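Local coordinates for protein hypoxanthine-guanine phosphoribosyltransferase (Leishmania tarentolae, PDB 1PZM) that probably converts hypoxanthine and guanine to IMP and GMP in purine salvage, transferring the phosphoribosyl group from 5-phosphoribosyl pyrophosphate with magnesium as cofactor, at residues 178-183 / 188-193. Numbering follows the deposited sequence.
Sequences FVIGYG and ESYREL. Unlike the reference sequence in segment 178-183: G183 (reference Val). Unlike the reference sequence in segment 188-193: E188 (reference Asp), Y190 (reference Leu), E192 (reference Gly), L193 (reference Val). Residue 189 of segment 188-193 comes from a tag, linker or insertion. With 5GP (guanosine-5'-monophosphate), chain C.
With CG set opposite the carbonyl carbon (chi1 -66°) and the chain extended from there to NE, R191 runs alongside the peptide of G183 and delivers NH1 to G183 O at 2.8 Å. That oxygen lies at the guanidinium edge, and the donor sits in its carbonyl plane. On the same group NH2 donates a nearly straight hydrogen bond (3.0 Å), part of a salt bridge, to E188 OE1, approaching from above the carboxylate plane, so two in-plane partners fix the rotation of the guanidinium; K66 also pairs with OE1. The backbones are joined by hydrogen bonds from G183 N, to a lone pair of R191 O, and from Y182 N to L193 O at 2.7 Å. G181 and G183 have backbone angles at which a CB would collide with the preceding carbonyl oxygen, and G181 CA makes a CA-H...O contact of 3.3 Å with Y190 O, the carbonyl that opens the type I turn Y190–L193. Next to these polar bonds, I180 CD1 reaches Y190 CB (4.0 Å) and L193 CD1 (3.9 Å). Segment 178-183 also holds the purine of GMP: F178 lays one ring face over the base, while V179 N donates to O6 and V179 O accepts from N1 at 2.6 Å. Loop 188-193 thus packs on I180 of strand 179-180, within this chain an edge strand of the three-stranded antiparallel sheet, next to 196-199, while Y182 packs on helix 30-48 and strand 148-156.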
loop_
_atom_site.group_PDB
_atom_site.type_symbol
_atom_site.label_atom_id
_atom_site.label_comp_id
_atom_site.label_asym_id
_atom_site.label_seq_id
_atom_site.Cartn_x
_atom_site.Cartn_y
_atom_site.Cartn_z
ATOM N N PHE A 178 -1.549 22.507 2.535
ATOM C CA PHE A 178 -1.297 21.231 3.171
ATOM C C PHE A 178 -2.428 20.256 2.824
ATOM O O PHE A 178 -3.582 20.519 3.121
ATOM C CB PHE A 178 -1.121 21.408 4.654
ATOM C CG PHE A 178 -0.655 20.162 5.337
ATOM C CD1 PHE A 178 -1.567 19.193 5.734
ATOM C CD2 PHE A 178 0.686 19.948 5.551
ATOM C CE1 PHE A 178 -1.134 18.043 6.387
ATOM C CE2 PHE A 178 1.124 18.813 6.190
ATOM C CZ PHE A 178 0.204 17.849 6.604
ATOM N N VAL A 179 -2.112 19.146 2.165
ATOM C CA VAL A 179 -3.178 18.221 1.846
ATOM C C VAL A 179 -3.185 16.942 2.692
ATOM O O VAL A 179 -2.131 16.578 3.250
ATOM C CB VAL A 179 -3.238 17.884 0.367
ATOM C CG1 VAL A 179 -3.249 19.229 -0.546
ATOM C CG2 VAL A 179 -2.162 16.885 -0.010
ATOM N N ILE A 180 -4.371 16.290 2.755
ATOM C CA ILE A 180 -4.582 15.036 3.471
ATOM C C ILE A 180 -5.399 14.140 2.519
ATOM O O ILE A 180 -5.919 14.631 1.499
ATOM C CB ILE A 180 -5.367 15.284 4.800
ATOM C CG1 ILE A 180 -6.764 15.872 4.451
ATOM C CG2 ILE A 180 -4.544 16.229 5.774
ATOM C CD1 ILE A 180 -7.767 15.900 5.572
ATOM N N GLY A 181 -5.492 12.845 2.849
ATOM C CA GLY A 181 -6.308 11.923 2.067
ATOM C C GLY A 181 -5.508 11.112 1.071
ATOM O O GLY A 181 -4.391 11.472 0.804
ATOM N N TYR A 182 -6.042 9.994 0.557
ATOM C CA TYR A 182 -5.320 9.252 -0.502
ATOM C C TYR A 182 -3.851 8.867 -0.063
ATOM O O TYR A 182 -2.852 8.937 -0.845
ATOM C CB TYR A 182 -5.430 9.989 -1.847
ATOM C CG TYR A 182 -5.181 9.085 -3.038
ATOM C CD1 TYR A 182 -6.203 8.258 -3.528
ATOM C CD2 TYR A 182 -3.916 9.024 -3.633
ATOM C CE1 TYR A 182 -5.963 7.370 -4.561
ATOM C CE2 TYR A 182 -3.661 8.149 -4.681
ATOM C CZ TYR A 182 -4.704 7.339 -5.150
ATOM O OH TYR A 182 -4.486 6.479 -6.221
ATOM N N GLY A 183 -3.760 8.408 1.200
ATOM C CA GLY A 183 -2.478 8.015 1.781
ATOM C C GLY A 183 -1.779 9.101 2.554
ATOM O O GLY A 183 -0.848 8.783 3.303
ATOM N N GLU A 188 -0.799 11.482 11.401
ATOM C CA GLU A 188 -1.043 10.047 11.191
ATOM C C GLU A 188 -2.491 9.728 10.791
ATOM O O GLU A 188 -2.771 8.567 10.403
ATOM C CB GLU A 188 -0.587 9.160 12.395
ATOM C CG GLU A 188 0.930 9.237 12.677
ATOM C CD GLU A 188 1.783 8.801 11.471
ATOM O OE1 GLU A 188 1.328 8.020 10.611
ATOM O OE2 GLU A 188 2.925 9.254 11.338
ATOM N N SER A 189 -3.388 10.713 10.926
ATOM C CA SER A 189 -4.826 10.515 10.601
ATOM C C SER A 189 -5.113 10.889 9.147
ATOM O O SER A 189 -4.292 11.570 8.515
ATOM C CB SER A 189 -5.747 11.317 11.544
ATOM O OG SER A 189 -5.622 10.866 12.873
ATOM N N TYR A 190 -6.258 10.421 8.620
ATOM C CA TYR A 190 -6.807 10.866 7.335
ATOM C C TYR A 190 -6.194 10.235 6.111
ATOM O O TYR A 190 -6.628 10.526 5.011
ATOM C CB TYR A 190 -6.798 12.408 7.200
ATOM C CG TYR A 190 -7.321 13.078 8.446
ATOM C CD1 TYR A 190 -8.471 12.602 9.076
ATOM C CD2 TYR A 190 -6.664 14.177 9.010
ATOM C CE1 TYR A 190 -8.948 13.208 10.254
ATOM C CE2 TYR A 190 -7.156 14.800 10.190
ATOM C CZ TYR A 190 -8.300 14.308 10.784
ATOM O OH TYR A 190 -8.817 14.848 11.934
ATOM N N ARG A 191 -5.232 9.338 6.272
ATOM C CA ARG A 191 -4.679 8.619 5.106
ATOM C C ARG A 191 -5.720 7.821 4.343
ATOM O O ARG A 191 -5.541 7.574 3.165
ATOM C CB ARG A 191 -3.656 7.551 5.554
ATOM C CG ARG A 191 -2.377 8.161 6.208
ATOM C CD ARG A 191 -1.292 7.106 6.359
ATOM N NE ARG A 191 -0.233 7.598 7.218
ATOM C CZ ARG A 191 0.755 8.420 6.840
ATOM N NH1 ARG A 191 0.854 8.866 5.579
ATOM N NH2 ARG A 191 1.666 8.795 7.721
ATOM N N GLU A 192 -6.735 7.346 5.071
ATOM C CA GLU A 192 -7.794 6.495 4.454
ATOM C C GLU A 192 -8.835 7.205 3.566
ATOM O O GLU A 192 -9.662 6.554 2.829
ATOM C CB GLU A 192 -8.468 5.668 5.581
ATOM C CG GLU A 192 -9.448 6.412 6.464
ATOM C CD GLU A 192 -8.848 7.228 7.610
ATOM O OE1 GLU A 192 -7.672 7.642 7.497
ATOM O OE2 GLU A 192 -9.571 7.509 8.606
ATOM N N LEU A 193 -8.853 8.527 3.615
ATOM C CA LEU A 193 -9.895 9.197 2.810
ATOM C C LEU A 193 -9.650 8.962 1.331
ATOM O O LEU A 193 -8.489 8.923 0.865
ATOM C CB LEU A 193 -9.930 10.721 3.049
ATOM C CG LEU A 193 -9.873 11.249 4.505
ATOM C CD1 LEU A 193 -9.959 12.825 4.503
ATOM C CD2 LEU A 193 -10.875 10.635 5.406
HETATM P P 5GP C . 9.802 17.731 1.174
HETATM O O1P 5GP C . 9.554 17.737 -0.294
HETATM O O2P 5GP C . 9.958 19.099 1.734
HETATM O O3P 5GP C . 11.103 17.040 1.349
HETATM O "O5'" 5GP C . 8.618 16.925 1.898
HETATM C "C5'" 5GP C . 8.626 16.619 3.299
HETATM C "C4'" 5GP C . 7.588 15.520 3.679
HETATM O "O4'" 5GP C . 6.254 16.022 3.852
HETATM C "C3'" 5GP C . 7.458 14.375 2.680
HETATM O "O3'" 5GP C . 7.296 13.117 3.340
HETATM C "C2'" 5GP C . 6.189 14.757 1.933
HETATM O "O2'" 5GP C . 5.634 13.633 1.313
HETATM C "C1'" 5GP C . 5.300 15.410 3.002
HETATM N N9 5GP C . 4.415 16.481 2.454
HETATM C C8 5GP C . 4.736 17.737 1.903
HETATM N N7 5GP C . 3.553 18.445 1.636
HETATM C C5 5GP C . 2.572 17.716 2.273
HETATM C C6 5GP C . 1.186 17.902 2.357
HETATM O O6 5GP C . 0.622 18.873 1.763
HETATM N N1 5GP C . 0.415 16.989 3.075
HETATM C C2 5GP C . 1.032 15.914 3.717
HETATM N N2 5GP C . 0.333 15.041 4.438
HETATM N N3 5GP C . 2.382 15.725 3.619
HETATM C C4 5GP C . 3.137 16.634 2.900
#